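Local coordinates for malonyl-CoA-[acyl-carrier-protein] transacylase (Coxiella burnetii, PDB 3TQE) that probably transfers the malonyl group from malonyl-CoA to holo-acyl carrier protein, supplying malonyl-ACP for fatty acid synthesis, at residues Leu20-Glu25 with Gln67-Thr72; Trp49-Val52 with Glu58-Asp61; Gln126-Val131 with Gln210-Arg215; Gln158-Ala163 with Asp181-Met186. All coordinates share one frame; numbering follows the deposited sequence. Where two conformers were deposited one is given.

Interaction 1. Residues Leu20-Glu25 with Gln67-Thr72; sequences LGMLAE and QPALLT
A type II beta turn, G21 to A24, leads into helix 24-29 of the acyltransferase fold and presents selenomethionine M22 to A69 and L70 of the long helix 63-83. The turn is defined by the bond from A24 N to G21 O (3.1 Å), by M22 at its second position and by positive phi at L23, which is also the N-cap. M22 alone carries the contact from this side. Its CG sits between the backbone N and the carbonyl carbon (chi1 63°), and beyond it the chain is extended, which carries SE and the terminal CE to the helix. M22 CE rests against the backbone and side chain of A69, 3.8 Å from A69 O and 4.2 Å from A69 CB. One atom back, M22 SE meets the CD2 branch of L70 at 4.1 Å. The two side chains cross at about a right angle. CB of L70 points away from the turn, and its CD2 end comes back to meet SE. The touching residues are buried; the side-chain packing is apolar and no hydrogen bond crosses it, although the M22 methyl also lies against A69 O. Within the helix, P68 O is gripped twice by T72: OG1 donates at 2.7 Å and the backbone N at 3.0 Å, from opposite faces of the carbonyl plane. V52 of helix 48-54 packs beside both M22 and A69. Through Q67 OE1, the helix that receives M22 also bonds R121 of the glycine pocket, as fits the large alpha/beta-hydrolase-like subdomain of FabD-type malonyltransferases.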
loop_
_atom_site.group_PDB
_atom_site.type_symbol
_atom_site.label_atom_id
_atom_site.label_comp_id
_atom_site.label_asym_id
_atom_site.label_seq_id
_atom_site.Cartn_x
_atom_site.Cartn_y
_atom_site.Cartn_z
ATOM N N LEU A 20 -8.375 -14.438 0.759
ATOM C CA LEU A 20 -9.237 -15.190 -0.113
ATOM C C LEU A 20 -10.659 -14.732 0.064
ATOM O O LEU A 20 -11.103 -14.442 1.198
ATOM C CB LEU A 20 -9.170 -16.686 0.184
ATOM C CG LEU A 20 -7.881 -17.390 -0.162
ATOM C CD1 LEU A 20 -8.040 -18.851 0.205
ATOM C CD2 LEU A 20 -7.563 -17.226 -1.635
ATOM N N GLY A 21 -11.355 -14.626 -1.051
ATOM C CA GLY A 21 -12.732 -14.230 -1.065
ATOM C C GLY A 21 -12.943 -12.747 -0.972
ATOM O O GLY A 21 -14.058 -12.295 -0.911
HETATM N N MSE A 22 -11.876 -11.968 -0.986
HETATM C CA MSE A 22 -12.074 -10.557 -0.908
HETATM C C MSE A 22 -12.960 -10.060 -2.060
HETATM O O MSE A 22 -12.963 -10.550 -3.195
HETATM C CB MSE A 22 -10.754 -9.816 -0.802
HETATM C CG MSE A 22 -9.913 -9.990 -1.953
HETATM SE SE MSE A 22 -8.271 -8.951 -1.756
HETATM C CE MSE A 22 -8.010 -9.331 -3.656
ATOM N N LEU A 23 -13.732 -9.040 -1.726
ATOM C CA LEU A 23 -14.665 -8.417 -2.638
ATOM C C LEU A 23 -15.778 -9.325 -3.153
ATOM O O LEU A 23 -16.477 -8.962 -4.080
ATOM C CB LEU A 23 -13.937 -7.735 -3.819
ATOM C CG LEU A 23 -13.253 -6.410 -3.530
ATOM C CD1 LEU A 23 -12.164 -6.495 -2.545
ATOM C CD2 LEU A 23 -12.758 -5.807 -4.816
ATOM N N ALA A 24 -15.986 -10.494 -2.539
ATOM C CA ALA A 24 -17.015 -11.380 -3.054
ATOM C C ALA A 24 -18.403 -10.722 -3.060
ATOM O O ALA A 24 -19.152 -10.789 -4.035
ATOM C CB ALA A 24 -17.048 -12.680 -2.267
ATOM N N GLU A 25 -18.724 -10.034 -1.979
ATOM C CA GLU A 25 -20.022 -9.371 -1.895
ATOM C C GLU A 25 -20.143 -8.259 -2.911
ATOM O O GLU A 25 -21.109 -8.191 -3.662
ATOM C CB GLU A 25 -20.254 -8.849 -0.502
ATOM C CG GLU A 25 -21.581 -8.179 -0.356
ATOM C CD GLU A 25 -21.925 -7.834 1.076
ATOM O OE1 GLU A 25 -21.124 -8.121 2.003
ATOM O OE2 GLU A 25 -23.045 -7.306 1.276
ATOM N N GLN A 67 0.338 -8.689 -5.513
ATOM C CA GLN A 67 0.388 -7.336 -5.997
ATOM C C GLN A 67 -0.684 -7.007 -7.045
ATOM O O GLN A 67 -1.430 -6.059 -6.878
ATOM C CB GLN A 67 1.785 -6.919 -6.415
ATOM C CG GLN A 67 2.711 -6.931 -5.197
ATOM C CD GLN A 67 4.010 -6.204 -5.371
ATOM O OE1 GLN A 67 4.092 -5.209 -6.086
ATOM N NE2 GLN A 67 5.030 -6.659 -4.642
ATOM N N PRO A 68 -0.789 -7.781 -8.118
ATOM C CA PRO A 68 -1.865 -7.488 -9.056
ATOM C C PRO A 68 -3.258 -7.708 -8.451
ATOM O O PRO A 68 -4.185 -7.004 -8.811
ATOM C CB PRO A 68 -1.604 -8.430 -10.236
ATOM C CG PRO A 68 -0.658 -9.427 -9.733
ATOM C CD PRO A 68 0.126 -8.805 -8.630
ATOM N N ALA A 69 -3.399 -8.647 -7.525
ATOM C CA ALA A 69 -4.683 -8.904 -6.889
ATOM C C ALA A 69 -5.136 -7.661 -6.141
ATOM O O ALA A 69 -6.276 -7.240 -6.249
ATOM C CB ALA A 69 -4.585 -10.069 -5.944
ATOM N N LEU A 70 -4.230 -7.091 -5.355
ATOM C CA LEU A 70 -4.602 -5.940 -4.544
ATOM C C LEU A 70 -4.765 -4.692 -5.380
ATOM O O LEU A 70 -5.658 -3.872 -5.138
ATOM C CB LEU A 70 -3.588 -5.719 -3.462
ATOM C CG LEU A 70 -3.781 -6.649 -2.287
ATOM C CD1 LEU A 70 -2.594 -6.453 -1.350
ATOM C CD2 LEU A 70 -5.121 -6.403 -1.568
ATOM N N LEU A 71 -3.918 -4.513 -6.388
ATOM C CA LEU A 71 -4.114 -3.366 -7.262
ATOM C C LEU A 71 -5.504 -3.430 -7.880
ATOM O O LEU A 71 -6.243 -2.440 -7.934
ATOM C CB LEU A 71 -3.051 -3.323 -8.353
ATOM C CG LEU A 71 -3.283 -2.296 -9.437
ATOM C CD1 LEU A 71 -3.144 -0.921 -8.837
ATOM C CD2 LEU A 71 -2.345 -2.520 -10.615
ATOM N N THR A 72 -5.879 -4.609 -8.334
ATOM C CA THR A 72 -7.164 -4.808 -9.004
ATOM C C THR A 72 -8.312 -4.588 -8.026
ATOM O O THR A 72 -9.282 -3.934 -8.359
ATOM C CB THR A 72 -7.200 -6.188 -9.661
ATOM O OG1 THR A 72 -6.134 -6.281 -10.596
ATOM C CG2 THR A 72 -8.517 -6.411 -10.396
#

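Interaction 2. Residues Trp49-Val52 with Glu58-Asp61; sequences WALV and ERLD
In the conformer described, the R59 guanidinium leads away from the other helix, neither face nor edge meeting L51 or V52; the aliphatic R59 CG lies a tentative 4.3 Å from L51 CD1. The other flat group, the indole of W49, points elsewhere and packs edge-to-face with F37 of helix 31-44. What joins the two segments is therefore aliphatic, between the consecutive short helices 48-54 and 57-60 in the helical part of the acyltransferase fold. L60 is the main partner from its helix. CG lies anti to the backbone N (chi1 179°), and the CD1 branch meets L51 and V52, both on one side of it. From L51 it is the CD2 branch that touches, coming within 3.9 Å of L60 CA and 4.1 Å of L60 CB, so this methyl lies over the base of the leucine as well as its tip. No hydrogen bond crosses the contact, and L51, V52 and L60 are all buried. A69 of helix 63-83 touches both V52 and L60, while F65 of the same helix meets L51. The geometry converges on one methyl: L60 CD1 stands 3.8 Å from L51 CD2 and 4.1 Å from V52 CG2.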
loop_
_atom_site.group_PDB
_atom_site.type_symbol
_atom_site.label_atom_id
_atom_site.label_comp_id
_atom_site.label_asym_id
_atom_site.label_seq_id
_atom_site.Cartn_x
_atom_site.Cartn_y
_atom_site.Cartn_z
ATOM N N TRP A 49 -9.748 -13.251 -10.778
ATOM C CA TRP A 49 -10.874 -13.371 -9.855
ATOM C C TRP A 49 -10.951 -14.772 -9.253
ATOM O O TRP A 49 -11.107 -14.932 -8.060
ATOM C CB TRP A 49 -12.153 -13.038 -10.573
ATOM C CG TRP A 49 -13.360 -13.078 -9.721
ATOM C CD1 TRP A 49 -14.356 -13.988 -9.788
ATOM C CD2 TRP A 49 -13.729 -12.148 -8.702
ATOM N NE1 TRP A 49 -15.351 -13.679 -8.880
ATOM C CE2 TRP A 49 -14.982 -12.554 -8.194
ATOM C CE3 TRP A 49 -13.124 -11.021 -8.170
ATOM C CZ2 TRP A 49 -15.625 -11.874 -7.171
ATOM C CZ3 TRP A 49 -13.778 -10.323 -7.177
ATOM C CH2 TRP A 49 -15.016 -10.753 -6.682
ATOM N N ALA A 50 -10.763 -15.785 -10.096
ATOM C CA ALA A 50 -10.775 -17.143 -9.638
ATOM C C ALA A 50 -9.692 -17.389 -8.619
ATOM O O ALA A 50 -9.910 -18.049 -7.605
ATOM C CB ALA A 50 -10.631 -18.080 -10.813
ATOM N N LEU A 51 -8.521 -16.797 -8.844
ATOM C CA LEU A 51 -7.435 -16.968 -7.917
ATOM C C LEU A 51 -7.780 -16.329 -6.588
ATOM O O LEU A 51 -7.569 -16.917 -5.551
ATOM C CB LEU A 51 -6.150 -16.373 -8.495
ATOM C CG LEU A 51 -4.850 -16.567 -7.731
ATOM C CD1 LEU A 51 -3.681 -16.408 -8.708
ATOM C CD2 LEU A 51 -4.675 -15.607 -6.607
ATOM N N VAL A 52 -8.320 -15.117 -6.611
ATOM C CA VAL A 52 -8.620 -14.422 -5.383
ATOM C C VAL A 52 -9.763 -15.071 -4.641
ATOM O O VAL A 52 -9.773 -15.068 -3.427
ATOM C CB VAL A 52 -8.943 -12.957 -5.696
ATOM C CG1 VAL A 52 -9.523 -12.259 -4.516
ATOM C CG2 VAL A 52 -7.666 -12.263 -6.205
ATOM N N GLU A 58 -1.919 -19.943 -0.171
ATOM C CA GLU A 58 -0.477 -19.857 -0.369
ATOM C C GLU A 58 -0.150 -19.156 -1.680
ATOM O O GLU A 58 0.859 -18.450 -1.782
ATOM C CB GLU A 58 0.159 -21.266 -0.338
ATOM C CG GLU A 58 -0.275 -22.204 -1.477
ATOM C CD GLU A 58 -0.195 -23.689 -1.110
ATOM O OE1 GLU A 58 0.902 -24.156 -0.722
ATOM O OE2 GLU A 58 -1.226 -24.391 -1.228
ATOM N N ARG A 59 -0.996 -19.362 -2.677
ATOM C CA ARG A 59 -0.847 -18.800 -4.022
ATOM C C ARG A 59 -1.077 -17.291 -3.939
ATOM O O ARG A 59 -0.249 -16.447 -4.337
ATOM C CB ARG A 59 -1.898 -19.468 -4.935
ATOM C CG ARG A 59 -1.661 -19.484 -6.427
ATOM C CD ARG A 59 -1.284 -20.914 -6.904
ATOM N NE ARG A 59 0.117 -21.126 -6.580
ATOM C CZ ARG A 59 0.598 -22.067 -5.779
ATOM N NH1 ARG A 59 -0.187 -22.994 -5.245
ATOM N NH2 ARG A 59 1.898 -22.097 -5.553
ATOM N N LEU A 60 -2.221 -16.932 -3.388
ATOM C CA LEU A 60 -2.565 -15.532 -3.269
ATOM C C LEU A 60 -1.532 -14.759 -2.491
ATOM O O LEU A 60 -1.294 -13.599 -2.786
ATOM C CB LEU A 60 -3.932 -15.363 -2.609
ATOM C CG LEU A 60 -4.418 -13.923 -2.402
ATOM C CD1 LEU A 60 -4.484 -13.189 -3.735
ATOM C CD2 LEU A 60 -5.793 -13.961 -1.752
ATOM N N ASP A 61 -0.893 -15.402 -1.520
ATOM C CA ASP A 61 0.067 -14.734 -0.672
ATOM C C ASP A 61 1.470 -14.599 -1.284
ATOM O O ASP A 61 2.338 -13.943 -0.718
ATOM C CB ASP A 61 0.137 -15.432 0.681
ATOM C CG ASP A 61 -1.086 -15.155 1.562
ATOM O OD1 ASP A 61 -1.832 -14.160 1.340
ATOM O OD2 ASP A 61 -1.285 -15.931 2.518
#

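Interaction 3. Residues Gln126-Val131 with Gln210-Arg215; sequences QEAVPV and QPAADR
E127 and R215 form a salt bridge at the protein surface, with R215 NH1 donating to E127 OE1 at 2.9 Å. The N-H...O angle of 161° shows a fairly straight bond, but the two ends are used differently. The acceptor lies at the guanidinium edge, near its plane, whereas the donor comes from above the carboxylate, 54° out of its plane, and the two planes are turned 42° apart. E127 reaches out with its chain extended beyond CG, and R215 bends at chi3 to bring NH1 across it. Beside the bridge, the helices approach through small residues: A128 CB faces A212 CB at 4.2 Å, and the ring atom P211 CG borders A128 O at 4.4 Å. In the next shell, Y124 of helix 111-128 touches both A212 and R215, so one aromatic side chain flanks the arginine and the alanine packing alike. Helix 111-128 precedes the first strand of the small subdomain, 134-140, and helix 210-220 follows strand 194-197 of the same sheet. The contact pairs the outgoing and returning chain beside the ferredoxin-like insertion characteristic of FabD-type acyltransferases.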
loop_
_atom_site.group_PDB
_atom_site.type_symbol
_atom_site.label_atom_id
_atom_site.label_comp_id
_atom_site.label_asym_id
_atom_site.label_seq_id
_atom_site.Cartn_x
_atom_site.Cartn_y
_atom_site.Cartn_z
ATOM N N GLN A 126 10.506 -10.472 -5.254
ATOM C CA GLN A 126 10.638 -11.832 -4.770
ATOM C C GLN A 126 12.026 -12.395 -5.023
ATOM O O GLN A 126 12.537 -13.206 -4.239
ATOM C CB GLN A 126 9.623 -12.699 -5.492
ATOM C CG GLN A 126 9.647 -14.140 -5.095
ATOM C CD GLN A 126 9.056 -14.311 -3.776
ATOM O OE1 GLN A 126 9.752 -14.522 -2.758
ATOM N NE2 GLN A 126 7.746 -14.167 -3.739
ATOM N N GLU A 127 12.611 -11.997 -6.140
ATOM C CA GLU A 127 13.875 -12.546 -6.599
ATOM C C GLU A 127 15.075 -11.826 -6.048
ATOM O O GLU A 127 16.213 -12.296 -6.220
ATOM C CB GLU A 127 13.900 -12.525 -8.123
ATOM C CG GLU A 127 12.869 -13.438 -8.709
ATOM C CD GLU A 127 12.942 -13.518 -10.233
ATOM O OE1 GLU A 127 13.981 -13.075 -10.784
ATOM O OE2 GLU A 127 11.968 -14.015 -10.873
ATOM N N ALA A 128 14.872 -10.698 -5.373
ATOM C CA ALA A 128 15.999 -9.851 -5.025
ATOM C C ALA A 128 16.908 -10.487 -3.999
ATOM O O ALA A 128 18.099 -10.295 -4.073
ATOM C CB ALA A 128 15.532 -8.510 -4.528
ATOM N N VAL A 129 16.318 -11.198 -3.045
ATOM C CA VAL A 129 17.048 -11.790 -1.923
ATOM C C VAL A 129 16.781 -13.285 -1.918
ATOM O O VAL A 129 15.638 -13.702 -2.003
ATOM C CB VAL A 129 16.547 -11.165 -0.590
ATOM C CG1 VAL A 129 17.184 -11.794 0.624
ATOM C CG2 VAL A 129 16.811 -9.658 -0.600
ATOM N N PRO A 130 17.841 -14.110 -1.772
ATOM C CA PRO A 130 17.552 -15.513 -1.785
ATOM C C PRO A 130 16.630 -15.923 -0.652
ATOM O O PRO A 130 16.621 -15.318 0.435
ATOM C CB PRO A 130 18.928 -16.164 -1.646
ATOM C CG PRO A 130 19.884 -15.153 -2.080
ATOM C CD PRO A 130 19.280 -13.834 -1.712
ATOM N N VAL A 131 15.836 -16.946 -0.920
ATOM C CA VAL A 131 14.921 -17.519 0.051
ATOM C C VAL A 131 15.566 -17.635 1.444
ATOM O O VAL A 131 16.688 -18.126 1.570
ATOM C CB VAL A 131 14.470 -18.948 -0.398
ATOM C CG1 VAL A 131 15.680 -19.865 -0.584
ATOM C CG2 VAL A 131 13.519 -19.541 0.632
ATOM N N GLN A 210 17.540 -3.211 -4.002
ATOM C CA GLN A 210 18.127 -2.505 -5.113
ATOM C C GLN A 210 18.137 -3.319 -6.427
ATOM O O GLN A 210 17.877 -2.767 -7.479
ATOM C CB GLN A 210 19.521 -2.008 -4.777
ATOM C CG GLN A 210 20.083 -1.075 -5.831
ATOM C CD GLN A 210 19.304 0.227 -5.980
ATOM O OE1 GLN A 210 19.001 0.899 -4.999
ATOM N NE2 GLN A 210 18.976 0.582 -7.225
ATOM N N PRO A 211 18.398 -4.627 -6.379
ATOM C CA PRO A 211 18.375 -5.353 -7.650
ATOM C C PRO A 211 17.007 -5.320 -8.307
ATOM O O PRO A 211 16.898 -5.264 -9.526
ATOM C CB PRO A 211 18.722 -6.778 -7.235
ATOM C CG PRO A 211 19.482 -6.617 -5.976
ATOM C CD PRO A 211 18.904 -5.457 -5.272
ATOM N N ALA A 212 15.957 -5.366 -7.499
ATOM C CA ALA A 212 14.604 -5.277 -8.017
ATOM C C ALA A 212 14.317 -3.896 -8.559
ATOM O O ALA A 212 13.659 -3.756 -9.575
ATOM C CB ALA A 212 13.620 -5.610 -6.921
ATOM N N ALA A 213 14.798 -2.884 -7.872
ATOM C CA ALA A 213 14.594 -1.519 -8.291
ATOM C C ALA A 213 15.240 -1.302 -9.657
ATOM O O ALA A 213 14.677 -0.642 -10.526
ATOM C CB ALA A 213 15.163 -0.571 -7.288
ATOM N N ASP A 214 16.432 -1.853 -9.845
ATOM C CA ASP A 214 17.120 -1.697 -11.109
ATOM C C ASP A 214 16.325 -2.317 -12.240
ATOM O O ASP A 214 16.249 -1.755 -13.330
ATOM C CB ASP A 214 18.495 -2.320 -11.054
ATOM C CG ASP A 214 19.447 -1.576 -10.110
ATOM O OD1 ASP A 214 19.157 -0.429 -9.716
ATOM O OD2 ASP A 214 20.493 -2.165 -9.759
ATOM N N ARG A 215 15.722 -3.463 -11.984
ATOM C CA ARG A 215 14.925 -4.137 -12.988
ATOM C C ARG A 215 13.642 -3.385 -13.249
ATOM O O ARG A 215 13.257 -3.163 -14.405
ATOM C CB ARG A 215 14.646 -5.566 -12.580
ATOM C CG ARG A 215 15.898 -6.399 -12.546
ATOM C CD ARG A 215 15.614 -7.742 -11.969
ATOM N NE ARG A 215 14.926 -8.611 -12.907
ATOM C CZ ARG A 215 14.422 -9.807 -12.610
ATOM N NH1 ARG A 215 14.494 -10.288 -11.370
ATOM N NH2 ARG A 215 13.834 -10.527 -13.567
#

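Interaction 4. Residues Gln158-Ala163 with Asp181-Met186; sequences QVVQPA and DRALNM
Q158 OE1 is gripped by two nitrogens of one guanidinium: R182 NH2 at 2.8 Å and R182 NH1 at 3.0 Å. This end-on, bifurcated acceptor ties the chain leading into strand 160-167 to helix 177-189 in the small ferredoxin-like subdomain. The N-H...O angles, 148° and 136°, are bent, as expected when two roughly parallel N-H bonds share one acceptor. NH2 lies in the carbonyl plane and uses a lone pair of the oxygen, while NH1 is tilted out of that plane. With the amide and guanidinium only 27° apart in orientation, the two groups are nearly coplanar, even though their side chains cross at about a right angle. Both groups have further partners that would fix their rotation: Q158 NE2 bonds to E178 OE1 and R182 NE to A154 O, the latter near the C-terminal end of helix 144-155. That arginine consequently links the two helices that pack on the sheet as well as the loop just before the strand. Below the polar pair the interface turns apolar, V160 and A183 both being buried and both touching I173 of strand 170-174. With CG2 anti to the backbone N, V160 directs this branch at the helix, where V160 CG2 stands 3.9 Å from A183 CB.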
loop_
_atom_site.group_PDB
_atom_site.type_symbol
_atom_site.label_atom_id
_atom_site.label_comp_id
_atom_site.label_asym_id
_atom_site.label_seq_id
_atom_site.Cartn_x
_atom_site.Cartn_y
_atom_site.Cartn_z
ATOM N N GLN A 158 25.398 -6.180 8.357
ATOM C CA GLN A 158 24.247 -6.561 7.567
ATOM C C GLN A 158 23.320 -5.370 7.434
ATOM O O GLN A 158 23.575 -4.297 7.963
ATOM C CB GLN A 158 23.517 -7.727 8.242
ATOM C CG GLN A 158 24.316 -9.016 8.282
ATOM C CD GLN A 158 23.447 -10.159 8.737
ATOM O OE1 GLN A 158 23.055 -10.196 9.901
ATOM N NE2 GLN A 158 23.098 -11.071 7.818
ATOM N N VAL A 159 22.241 -5.569 6.686
ATOM C CA VAL A 159 21.233 -4.550 6.497
ATOM C C VAL A 159 20.072 -4.792 7.449
ATOM O O VAL A 159 19.513 -5.879 7.507
ATOM C CB VAL A 159 20.676 -4.593 5.062
ATOM C CG1 VAL A 159 19.519 -3.620 4.888
ATOM C CG2 VAL A 159 21.760 -4.282 4.085
ATOM N N VAL A 160 19.691 -3.761 8.169
ATOM C CA VAL A 160 18.441 -3.764 8.911
ATOM C C VAL A 160 18.077 -2.326 9.172
ATOM O O VAL A 160 18.879 -1.555 9.660
ATOM C CB VAL A 160 18.501 -4.581 10.219
ATOM C CG1 VAL A 160 19.657 -4.118 11.121
ATOM C CG2 VAL A 160 17.159 -4.552 10.960
ATOM N N GLN A 161 16.872 -1.945 8.785
ATOM C CA GLN A 161 16.454 -0.581 8.959
ATOM C C GLN A 161 14.963 -0.438 8.950
ATOM O O GLN A 161 14.272 -1.327 8.504
ATOM C CB GLN A 161 17.033 0.301 7.879
ATOM C CG GLN A 161 16.806 -0.115 6.483
ATOM C CD GLN A 161 17.748 0.660 5.544
ATOM O OE1 GLN A 161 18.975 0.450 5.537
ATOM N NE2 GLN A 161 17.190 1.548 4.780
ATOM N N PRO A 162 14.466 0.711 9.421
ATOM C CA PRO A 162 13.052 1.002 9.292
ATOM C C PRO A 162 12.611 0.955 7.828
ATOM O O PRO A 162 13.304 1.449 6.952
ATOM C CB PRO A 162 12.929 2.407 9.900
ATOM C CG PRO A 162 14.075 2.494 10.883
ATOM C CD PRO A 162 15.175 1.765 10.169
ATOM N N ALA A 163 11.480 0.320 7.615
ATOM C CA ALA A 163 10.948 0.006 6.298
ATOM C C ALA A 163 9.558 0.580 6.131
ATOM O O ALA A 163 9.237 1.119 5.076
ATOM C CB ALA A 163 10.921 -1.466 6.083
ATOM N N ASP A 181 16.269 -10.260 13.244
ATOM C CA ASP A 181 16.034 -10.942 14.507
ATOM C C ASP A 181 16.817 -10.285 15.638
ATOM O O ASP A 181 16.309 -10.126 16.737
ATOM C CB ASP A 181 16.371 -12.421 14.384
ATOM C CG ASP A 181 15.335 -13.206 13.632
ATOM O OD1 ASP A 181 14.206 -12.710 13.468
ATOM O OD2 ASP A 181 15.629 -14.369 13.228
ATOM N N ARG A 182 18.059 -9.896 15.375
ATOM C CA ARG A 182 18.862 -9.221 16.387
ATOM C C ARG A 182 18.235 -7.908 16.800
ATOM O O ARG A 182 18.180 -7.588 17.964
ATOM C CB ARG A 182 20.285 -8.979 15.913
ATOM C CG ARG A 182 21.128 -10.216 15.783
ATOM C CD ARG A 182 22.584 -9.883 15.556
ATOM N NE ARG A 182 22.869 -9.080 14.379
ATOM C CZ ARG A 182 23.071 -9.539 13.149
ATOM N NH1 ARG A 182 22.990 -10.828 12.840
ATOM N NH2 ARG A 182 23.341 -8.676 12.192
ATOM N N ALA A 183 17.747 -7.163 15.823
ATOM C CA ALA A 183 17.125 -5.886 16.076
ATOM C C ALA A 183 15.832 -6.049 16.857
ATOM O O ALA A 183 15.543 -5.257 17.767
ATOM C CB ALA A 183 16.847 -5.180 14.768
ATOM N N LEU A 184 15.030 -7.031 16.496
ATOM C CA LEU A 184 13.789 -7.249 17.206
ATOM C C LEU A 184 14.076 -7.614 18.642
ATOM O O LEU A 184 13.396 -7.163 19.563
ATOM C CB LEU A 184 12.966 -8.344 16.546
ATOM C CG LEU A 184 12.419 -8.045 15.168
ATOM C CD1 LEU A 184 11.770 -9.291 14.576
ATOM C CD2 LEU A 184 11.486 -6.831 15.165
ATOM N N ASN A 185 15.096 -8.434 18.847
ATOM C CA ASN A 185 15.410 -8.802 20.213
ATOM C C ASN A 185 15.881 -7.597 21.024
ATOM O O ASN A 185 15.491 -7.431 22.177
ATOM C CB ASN A 185 16.445 -9.927 20.211
ATOM C CG ASN A 185 16.447 -10.678 21.496
ATOM O OD1 ASN A 185 15.431 -11.233 21.915
ATOM N ND2 ASN A 185 17.548 -10.695 22.130
HETATM N N MSE A 186 16.687 -6.728 20.413
HETATM C CA MSE A 186 17.092 -5.498 21.077
HETATM C C MSE A 186 15.906 -4.607 21.354
HETATM O O MSE A 186 15.846 -3.952 22.382
HETATM C CB MSE A 186 18.072 -4.724 20.239
HETATM C CG MSE A 186 19.378 -5.292 20.162
HETATM SE SE MSE A 186 20.578 -4.069 19.281
HETATM C CE MSE A 186 21.960 -5.322 19.064
#

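In the fold
Interactions 1 and 2 form one continuous apolar patch, their centres 8 Å apart. M22 CE lies 3.4 Å from V52 CG1, and a probable hydrogen bond from G21 N to V52 O (2.9 Å) joins the backbones. Interactions 3 and 4 stand apart, their centres 19 Å from each other, with 158-163 and 181-186 lying in the stretch of chain that interaction 3 brackets. S96 and H205, the predicted active-site residues, are within about 9 to 12 Å of side chains in interactions 1, 3 and 4: the L70 side chain is about 9 Å from that of S96, while those of A212 and V160 are about 10 and 12 Å from H205. L70 is also about 8 Å from a bound glycine. None of the four contacts includes a pocket residue.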